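Local coordinates for protein chitosanase (Gynuella sunshinyii YC6258, PDB 6X2Q) that probably cleaves chitosan, the polymer of glucosamine, as a family 46 glycoside hydrolase, and is captured here with a bound chitosan oligosaccharide, at residues 41-46 against 109-114; 50-55 against 116-121. All coordinates share one frame; numbering follows the deposited sequence.

In the fold
Both contacts bring the polypeptide that follows strand 39-41 against helix 104-129, a helix of the lysozyme-clan fold. Contact 1 sets the turn between strands 39-41 and 46-47 on residues 109-114; contact 2 sets the start of helix 52-63 on residues 116-121. Their centres lie about 7 Å apart. Phe-46 CA is 3.4 Å from Asp-52 OD1, and Val-114 O probably accepts a hydrogen bond from Phe-119 N at 3.0 Å. Each also borders the sugar-binding site: Ala-44 O of contact 1 reaches the glucosamine of chain C, whereas Asp-52 and Tyr-118 of contact 2 meet the adjoining glucosamine of chain B.

Contact 1. Residues 41-46 against 109-114; sequences AGRAGF and VQDDVV. With GCS (2-amino-2-deoxy-beta-D-glucopyranose), chain C.
Phe-46 drives its ring against Gln-110, Val-113 and Val-114, and this is the tightly packed half of the contact. Ring atom CE1 meets Val-113 CG1 at 3.8 Å and CZ meets Val-114 CG2 at 3.7 Å. The same Val-114 methyl touches Ala-44 CB at 3.6 Å, where a small side chain fits close beside the helix. At the ring edge, in its plane, Gln-110 OE1 lies 3.3 Å from Phe-46 CE2, with the amide plane steeply turned against the ring (81°). That oxygen's main partner is Arg-43 N, which donates a hydrogen bond of 3.1 Å from almost straight ahead of the carbonyl. An extended Gln-110 chain delivers the amide to the turn; its NE2 bonds weakly to Tyr-27 O, and Trp-97 of helix 93-100 packs on the same side chain.

Residues 42-45 form a type I turn joining strands 39-41 and 46-47 of a small antiparallel sheet. Glycine suits both ends, which have positive phi: Gly-42 CA lies against the side-chain oxygen Gln-110 OE1 and beside the Phe-46 ring, where a CB would collide with both, and Gly-45 CA borders the chain C glucosamine. The sugar's O6 gives a weak hydrogen bond to Ala-44 O.

Toward the partly exposed side the packing gives way to charge. Arg-43 bends at chi3 (-66°), with Val-114 CG2 over one face of its guanidinium, and its NH1 forms a salt bridge to Asp-111 OD1; the modelled 2.5 Å is very short, so the exact length is doubtful. Guanidinium and carboxylate planes stand nearly perpendicular (82°). Tyr-27 OH also hydrogen-bonds Asp-111 OD1, while Asp-12 faces Arg-43 NH2 in a long, weak ion pair.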
ATOM      1  N   ALA A  41       7.354   6.806   5.030  1.00 35.85           N
ATOM      2  CA  ALA A  41       6.545   7.765   5.775  1.00 37.24           C
ATOM      3  C   ALA A  41       5.096   7.768   5.302  1.00 35.81           C
ATOM      4  O   ALA A  41       4.791   7.432   4.150  1.00 34.86           O
ATOM      5  CB  ALA A  41       7.119   9.191   5.664  1.00 33.97           C
ATOM      6  N   GLY A  42       4.207   8.171   6.213  1.00 34.79           N
ATOM      7  CA  GLY A  42       2.840   8.496   5.864  1.00 35.48           C
ATOM      8  C   GLY A  42       1.891   7.322   5.934  1.00 37.02           C
ATOM      9  O   GLY A  42       2.231   6.202   6.321  1.00 33.44           O
ATOM     10  N   ARG A  43       0.655   7.601   5.530  1.00 32.41           N
ATOM     11  CA  ARG A  43      -0.410   6.617   5.644  1.00 34.13           C
ATOM     12  C   ARG A  43      -0.250   5.481   4.649  1.00 33.23           C
ATOM     13  O   ARG A  43      -0.796   4.399   4.873  1.00 31.00           O
ATOM     14  CB  ARG A  43      -1.765   7.290   5.440  1.00 32.91           C
ATOM     15  CG  ARG A  43      -1.856   8.060   4.139  1.00 32.36           C
ATOM     16  CD  ARG A  43      -3.299   8.450   3.829  1.00 33.66           C
ATOM     17  NE  ARG A  43      -4.109   7.271   3.563  1.00 34.51           N
ATOM     18  CZ  ARG A  43      -5.346   7.305   3.101  1.00 36.85           C
ATOM     19  NH1 ARG A  43      -5.921   8.477   2.856  1.00 31.38           N
ATOM     20  NH2 ARG A  43      -6.002   6.161   2.886  1.00 35.71           N
ATOM     21  N   ALA A  44       0.469   5.706   3.551  1.00 35.41           N
ATOM     22  CA  ALA A  44       0.699   4.664   2.560  1.00 34.59           C
ATOM     23  C   ALA A  44       2.165   4.261   2.462  1.00 36.38           C
ATOM     24  O   ALA A  44       2.547   3.573   1.509  1.00 36.12           O
ATOM     25  CB  ALA A  44       0.201   5.112   1.188  1.00 34.42           C
ATOM     26  N   GLY A  45       2.997   4.673   3.405  1.00 35.29           N
ATOM     27  CA  GLY A  45       4.395   4.295   3.332  1.00 36.03           C
ATOM     28  C   GLY A  45       5.094   4.919   2.138  1.00 37.64           C
ATOM     29  O   GLY A  45       5.755   4.219   1.357  1.00 34.44           O
ATOM     30  N   PHE A  46       4.916   6.229   1.956  1.00 28.89           N
ATOM     31  CA  PHE A  46       5.710   6.927   0.960  1.00 35.28           C
ATOM     32  C   PHE A  46       7.188   6.808   1.336  1.00 33.43           C
ATOM     33  O   PHE A  46       7.543   6.663   2.509  1.00 34.57           O
ATOM     34  CB  PHE A  46       5.287   8.401   0.851  1.00 35.36           C
ATOM     35  CG  PHE A  46       3.788   8.624   0.877  1.00 29.82           C
ATOM     36  CD1 PHE A  46       3.011   8.397  -0.257  1.00 31.12           C
ATOM     37  CD2 PHE A  46       3.163   9.087   2.032  1.00 29.58           C
ATOM     38  CE1 PHE A  46       1.626   8.618  -0.236  1.00 32.11           C
ATOM     39  CE2 PHE A  46       1.772   9.312   2.073  1.00 30.41           C
ATOM     40  CZ  PHE A  46       1.005   9.090   0.935  1.00 25.21           C
ATOM     41  N   VAL A 109      -3.003  16.188   1.275  1.00 29.65           N
ATOM     42  CA  VAL A 109      -2.093  15.886   0.169  1.00 27.76           C
ATOM     43  C   VAL A 109      -1.748  14.397   0.156  1.00 28.77           C
ATOM     44  O   VAL A 109      -1.699  13.762  -0.904  1.00 25.56           O
ATOM     45  CB  VAL A 109      -0.823  16.764   0.261  1.00 32.16           C
ATOM     46  CG1 VAL A 109       0.230  16.327  -0.768  1.00 27.03           C
ATOM     47  CG2 VAL A 109      -1.164  18.242   0.066  1.00 28.95           C
ATOM     48  N   GLN A 110      -1.503  13.819   1.333  1.00 26.35           N
ATOM     49  CA  GLN A 110      -1.266  12.380   1.412  1.00 29.47           C
ATOM     50  C   GLN A 110      -2.465  11.594   0.887  1.00 31.02           C
ATOM     51  O   GLN A 110      -2.293  10.585   0.191  1.00 29.02           O
ATOM     52  CB  GLN A 110      -0.958  11.984   2.851  1.00 25.05           C
ATOM     53  CG  GLN A 110       0.369  12.500   3.365  1.00 31.40           C
ATOM     54  CD  GLN A 110       0.736  11.873   4.701  1.00 36.83           C
ATOM     55  OE1 GLN A 110       0.681  10.641   4.854  1.00 33.19           O
ATOM     56  NE2 GLN A 110       1.110  12.713   5.677  1.00 30.06           N
ATOM     57  N   ASP A 111      -3.690  12.056   1.194  1.00 26.94           N
ATOM     58  CA  ASP A 111      -4.885  11.371   0.694  1.00 33.18           C
ATOM     59  C   ASP A 111      -4.951  11.464  -0.821  1.00 32.37           C
ATOM     60  O   ASP A 111      -5.273  10.481  -1.501  1.00 32.69           O
ATOM     61  CB  ASP A 111      -6.166  11.967   1.299  1.00 26.85           C
ATOM     62  CG  ASP A 111      -6.268  11.775   2.811  1.00 36.75           C
ATOM     63  OD1 ASP A 111      -5.606  10.867   3.355  1.00 34.60           O
ATOM     64  OD2 ASP A 111      -7.001  12.553   3.472  1.00 38.56           O
ATOM     65  N   ASP A 112      -4.662  12.646  -1.367  1.00 28.48           N
ATOM     66  CA  ASP A 112      -4.738  12.824  -2.811  1.00 33.61           C
ATOM     67  C   ASP A 112      -3.719  11.941  -3.515  1.00 31.70           C
ATOM     68  O   ASP A 112      -4.032  11.292  -4.517  1.00 29.82           O
ATOM     69  CB  ASP A 112      -4.519  14.296  -3.187  1.00 37.25           C
ATOM     70  CG  ASP A 112      -5.642  15.229  -2.685  1.00 42.71           C
ATOM     71  OD1 ASP A 112      -6.728  14.741  -2.292  1.00 37.68           O
ATOM     72  OD2 ASP A 112      -5.424  16.470  -2.701  1.00 46.38           O
ATOM     73  N   VAL A 113      -2.489  11.907  -3.006  1.00 31.63           N
ATOM     74  CA  VAL A 113      -1.470  11.065  -3.626  1.00 31.05           C
ATOM     75  C   VAL A 113      -1.857   9.596  -3.540  1.00 29.96           C
ATOM     76  O   VAL A 113      -1.759   8.863  -4.533  1.00 30.44           O
ATOM     77  CB  VAL A 113      -0.097  11.332  -2.995  1.00 32.86           C
ATOM     78  CG1 VAL A 113       0.902  10.347  -3.523  1.00 33.92           C
ATOM     79  CG2 VAL A 113       0.336  12.756  -3.283  1.00 33.31           C
ATOM     80  N   VAL A 114      -2.311   9.148  -2.364  1.00 25.00           N
ATOM     81  CA  VAL A 114      -2.800   7.780  -2.242  1.00 29.99           C
ATOM     82  C   VAL A 114      -3.848   7.499  -3.303  1.00 32.87           C
ATOM     83  O   VAL A 114      -3.772   6.496  -4.023  1.00 27.67           O
ATOM     84  CB  VAL A 114      -3.364   7.521  -0.838  1.00 33.74           C
ATOM     85  CG1 VAL A 114      -4.075   6.171  -0.814  1.00 32.43           C
ATOM     86  CG2 VAL A 114      -2.246   7.523   0.188  1.00 30.39           C
TER
HETATM   87  C1  GCS C 304       7.476  -0.475   3.142  1.00 49.11           C
HETATM   88  C2  GCS C 304       7.702  -1.794   2.216  1.00 44.14           C
HETATM   89  C3  GCS C 304       7.240  -1.214   0.789  1.00 39.32           C
HETATM   90  C4  GCS C 304       5.981  -0.281   0.734  1.00 44.32           C
HETATM   91  C5  GCS C 304       5.505   0.670   1.846  1.00 45.05           C
HETATM   92  C6  GCS C 304       4.238   0.629   1.831  1.00 43.90           C
HETATM   93  N2  GCS C 304       8.958  -2.291   2.228  1.00 48.73           N
HETATM   94  O1  GCS C 304       7.707  -0.999   4.386  1.00 53.74           O
HETATM   95  O3  GCS C 304       6.754  -2.419   0.161  1.00 37.46           O
HETATM   96  O5  GCS C 304       6.244   0.143   3.023  1.00 45.65           O
HETATM   97  O6  GCS C 304       3.692   1.010   3.105  1.00 47.33           O

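Contact 2. Residues 50-55 against 116-121; sequences TGDMLE and ELYFQP. With GCS (2-amino-2-deoxy-beta-D-glucopyranose), chain B.
Asp-52 OD1 is gripped from two directions: Tyr-118 OH donates a hydrogen bond to it at 2.8 Å, and the amine N2 of the chain B glucosamine gives another at 2.8 Å. The phenol comes from above the carboxylate plane, 51° out of it, and ring and carboxylate stand almost at right angles. Asp-52 CG lies between the backbone N and the carbonyl carbon (chi1 61°), which turns the acid toward the sugar. Its other oxygen, OD2, takes a 3.0 Å hydrogen bond from Thr-50 OG1 and one from Thr-47 N, so the carboxylate is held at both ends. A carboxylate suits an amino sugar, whose amine would probably carry positive charge; Tyr-118 OH also lies 3.1 Å from the sugar's O3.

Asp-52 opens helix 52-63, with Gly-51, at positive phi, as its N-cap. Across from it, helix 104-129 widens into a pi-type turn at 116-119 and kinks near Pro-121, whose nitrogen has no hydrogen to give.

Leu-117 lies between the helices: its CD1 packs on Asp-52 CB at 3.6 Å and also lies against the carboxylate oxygen Glu-55 OE2, while Leu-117 CB lies over the Tyr-118 ring. Farther out, OE2 of the exposed Glu-116 approaches Glu-55 OE1 to 2.8 Å with the carboxylates 64° apart, a separation consistent with one of the two acids being protonated.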
ATOM      1  N   THR A  50      11.626   5.869  -3.699  1.00 38.49           N
ATOM      2  CA  THR A  50      10.697   5.501  -4.767  1.00 42.34           C
ATOM      3  C   THR A  50       9.904   6.666  -5.356  1.00 39.27           C
ATOM      4  O   THR A  50       8.999   6.414  -6.156  1.00 39.74           O
ATOM      5  CB  THR A  50       9.712   4.410  -4.305  1.00 42.62           C
ATOM      6  OG1 THR A  50       9.005   4.830  -3.127  1.00 39.86           O
ATOM      7  CG2 THR A  50      10.439   3.073  -4.057  1.00 36.71           C
ATOM      8  N   GLY A  51      10.185   7.896  -4.936  1.00 40.97           N
ATOM      9  CA  GLY A  51       9.571   9.085  -5.550  1.00 34.85           C
ATOM     10  C   GLY A  51       8.214   9.508  -5.024  1.00 40.43           C
ATOM     11  O   GLY A  51       7.786  10.573  -5.403  1.00 40.18           O
ATOM     12  N   ASP A  52       7.569   8.728  -4.168  1.00 42.42           N
ATOM     13  CA  ASP A  52       6.208   9.102  -3.713  1.00 44.65           C
ATOM     14  C   ASP A  52       6.317  10.058  -2.534  1.00 38.30           C
ATOM     15  O   ASP A  52       5.465  10.891  -2.399  1.00 34.56           O
ATOM     16  CB  ASP A  52       5.252   7.905  -3.612  1.00 41.84           C
ATOM     17  CG  ASP A  52       5.669   6.831  -2.642  1.00 41.24           C
ATOM     18  OD1 ASP A  52       4.811   6.111  -2.175  1.00 53.26           O
ATOM     19  OD2 ASP A  52       6.841   6.749  -2.373  1.00 42.55           O
ATOM     20  N   MET A  53       7.399   9.975  -1.771  1.00 32.76           N
ATOM     21  CA  MET A  53       7.617  10.953  -0.683  1.00 38.05           C
ATOM     22  C   MET A  53       7.871  12.325  -1.321  1.00 36.07           C
ATOM     23  O   MET A  53       7.375  13.299  -0.811  1.00 35.00           O
ATOM     24  CB  MET A  53       8.796  10.564   0.201  1.00 38.51           C
ATOM     25  CG  MET A  53       9.272  11.686   1.050  1.00 39.17           C
ATOM     26  SD  MET A  53      10.552  11.220   2.178  1.00 42.77           S
ATOM     27  CE  MET A  53       9.650  10.203   3.321  1.00 31.78           C
ATOM     28  N   LEU A  54       8.585  12.345  -2.436  1.00 33.41           N
ATOM     29  CA  LEU A  54       8.890  13.581  -3.176  1.00 38.18           C
ATOM     30  C   LEU A  54       7.595  14.208  -3.689  1.00 38.90           C
ATOM     31  O   LEU A  54       7.438  15.374  -3.512  1.00 38.42           O
ATOM     32  CB  LEU A  54       9.835  13.273  -4.335  1.00 31.25           C
ATOM     33  CG  LEU A  54      10.042  14.435  -5.295  1.00 39.43           C
ATOM     34  CD1 LEU A  54      10.862  15.525  -4.645  1.00 38.84           C
ATOM     35  CD2 LEU A  54      10.691  13.994  -6.575  1.00 34.16           C
ATOM     36  N   GLU A  55       6.716  13.424  -4.292  1.00 34.20           N
ATOM     37  CA  GLU A  55       5.491  13.990  -4.820  1.00 37.43           C
ATOM     38  C   GLU A  55       4.659  14.643  -3.721  1.00 37.36           C
ATOM     39  O   GLU A  55       4.108  15.729  -3.924  1.00 33.29           O
ATOM     40  CB  GLU A  55       4.686  12.928  -5.547  1.00 35.39           C
ATOM     41  CG  GLU A  55       3.534  13.542  -6.274  1.00 42.38           C
ATOM     42  CD  GLU A  55       2.581  12.520  -6.808  1.00 43.80           C
ATOM     43  OE1 GLU A  55       1.479  12.922  -7.228  1.00 47.30           O
ATOM     44  OE2 GLU A  55       2.933  11.323  -6.805  1.00 42.27           O
ATOM     45  N   GLU A 116      -4.364   9.083  -6.166  1.00 30.24           N
ATOM     46  CA  GLU A 116      -3.801   9.136  -7.512  1.00 35.15           C
ATOM     47  C   GLU A 116      -2.873   7.954  -7.795  1.00 34.33           C
ATOM     48  O   GLU A 116      -2.915   7.379  -8.890  1.00 29.55           O
ATOM     49  CB  GLU A 116      -3.048  10.455  -7.724  1.00 37.65           C
ATOM     50  CG  GLU A 116      -2.589  10.674  -9.177  1.00 44.90           C
ATOM     51  CD  GLU A 116      -1.200  11.342  -9.329  1.00 54.00           C
ATOM     52  OE1 GLU A 116      -0.968  11.977 -10.385  1.00 57.46           O
ATOM     53  OE2 GLU A 116      -0.339  11.214  -8.423  1.00 49.01           O
ATOM     54  N   LEU A 117      -1.997   7.597  -6.852  1.00 32.00           N
ATOM     55  CA  LEU A 117      -1.031   6.551  -7.179  1.00 32.41           C
ATOM     56  C   LEU A 117      -1.570   5.140  -6.934  1.00 33.60           C
ATOM     57  O   LEU A 117      -1.223   4.209  -7.671  1.00 35.57           O
ATOM     58  CB  LEU A 117       0.266   6.739  -6.381  1.00 34.32           C
ATOM     59  CG  LEU A 117       1.155   7.953  -6.673  1.00 38.60           C
ATOM     60  CD1 LEU A 117       2.388   7.885  -5.806  1.00 36.88           C
ATOM     61  CD2 LEU A 117       1.548   8.061  -8.154  1.00 35.54           C
ATOM     62  N   TYR A 118      -2.404   4.948  -5.917  1.00 29.53           N
ATOM     63  CA  TYR A 118      -2.694   3.592  -5.458  1.00 29.15           C
ATOM     64  C   TYR A 118      -4.157   3.206  -5.603  1.00 29.46           C
ATOM     65  O   TYR A 118      -4.454   2.187  -6.240  1.00 30.30           O
ATOM     66  CB  TYR A 118      -2.220   3.431  -4.003  1.00 25.05           C
ATOM     67  CG  TYR A 118      -0.730   3.673  -3.927  1.00 33.50           C
ATOM     68  CD1 TYR A 118       0.144   2.974  -4.757  1.00 28.33           C
ATOM     69  CD2 TYR A 118      -0.200   4.643  -3.084  1.00 35.31           C
ATOM     70  CE1 TYR A 118       1.493   3.216  -4.732  1.00 34.54           C
ATOM     71  CE2 TYR A 118       1.165   4.883  -3.047  1.00 35.31           C
ATOM     72  CZ  TYR A 118       2.000   4.167  -3.876  1.00 33.92           C
ATOM     73  OH  TYR A 118       3.339   4.411  -3.859  1.00 34.26           O
ATOM     74  N   PHE A 119      -5.089   3.987  -5.046  1.00 27.13           N
ATOM     75  CA  PHE A 119      -6.478   3.538  -5.028  1.00 32.56           C
ATOM     76  C   PHE A 119      -7.076   3.536  -6.428  1.00 30.95           C
ATOM     77  O   PHE A 119      -7.651   2.532  -6.867  1.00 29.57           O
ATOM     78  CB  PHE A 119      -7.324   4.399  -4.093  1.00 36.72           C
ATOM     79  CG  PHE A 119      -8.755   3.937  -3.998  1.00 38.98           C
ATOM     80  CD1 PHE A 119      -9.075   2.776  -3.312  1.00 33.41           C
ATOM     81  CD2 PHE A 119      -9.779   4.642  -4.633  1.00 37.65           C
ATOM     82  CE1 PHE A 119     -10.391   2.335  -3.239  1.00 35.55           C
ATOM     83  CE2 PHE A 119     -11.099   4.201  -4.564  1.00 35.57           C
ATOM     84  CZ  PHE A 119     -11.399   3.044  -3.864  1.00 36.11           C
ATOM     85  N   GLN A 120      -6.960   4.648  -7.146  1.00 28.41           N
ATOM     86  CA  GLN A 120      -7.591   4.696  -8.461  1.00 32.19           C
ATOM     87  C   GLN A 120      -6.916   3.729  -9.424  1.00 28.19           C
ATOM     88  O   GLN A 120      -7.626   2.963 -10.096  1.00 32.78           O
ATOM     89  CB  GLN A 120      -7.633   6.141  -8.986  1.00 32.92           C
ATOM     90  CG  GLN A 120      -8.519   7.110  -8.178  1.00 30.68           C
ATOM     91  CD  GLN A 120     -10.022   6.766  -8.216  1.00 45.41           C
ATOM     92  OE1 GLN A 120     -10.511   6.128  -9.157  1.00 46.07           O
ATOM     93  NE2 GLN A 120     -10.757   7.191  -7.180  1.00 41.82           N
ATOM     94  N   PRO A 121      -5.587   3.671  -9.523  1.00 29.39           N
ATOM     95  CA  PRO A 121      -5.006   2.617 -10.373  1.00 32.83           C
ATOM     96  C   PRO A 121      -5.414   1.205  -9.966  1.00 30.21           C
ATOM     97  O   PRO A 121      -5.636   0.367 -10.848  1.00 33.81           O
ATOM     98  CB  PRO A 121      -3.496   2.852 -10.231  1.00 30.90           C
ATOM     99  CG  PRO A 121      -3.390   4.310  -9.980  1.00 30.99           C
ATOM    100  CD  PRO A 121      -4.561   4.637  -9.089  1.00 30.60           C
TER
HETATM  101  C1  GCS B   1       6.226   1.045  -1.622  1.00 39.40           C
HETATM  102  C2  GCS B   1       6.386   2.395  -2.291  1.00 42.52           C
HETATM  103  C3  GCS B   1       6.038   2.266  -3.746  1.00 40.20           C
HETATM  104  C4  GCS B   1       6.926   1.252  -4.448  1.00 35.13           C
HETATM  105  C5  GCS B   1       7.003   0.053  -3.497  1.00 43.75           C
HETATM  106  C6  GCS B   1       7.939  -1.059  -3.884  1.00 36.44           C
HETATM  107  N2  GCS B   1       5.667   3.447  -1.670  1.00 29.72           N
HETATM  108  O1  GCS B   1       6.524   0.955  -0.231  1.00 36.30           O
HETATM  109  O3  GCS B   1       6.232   3.508  -4.292  1.00 31.68           O
HETATM  110  O4  GCS B   1       6.765   1.251  -5.609  1.00 36.66           O
HETATM  111  O5  GCS B   1       7.306   0.397  -2.170  1.00 40.98           O
HETATM  112  O6  GCS B   1       9.133  -0.603  -4.427  1.00 42.95           O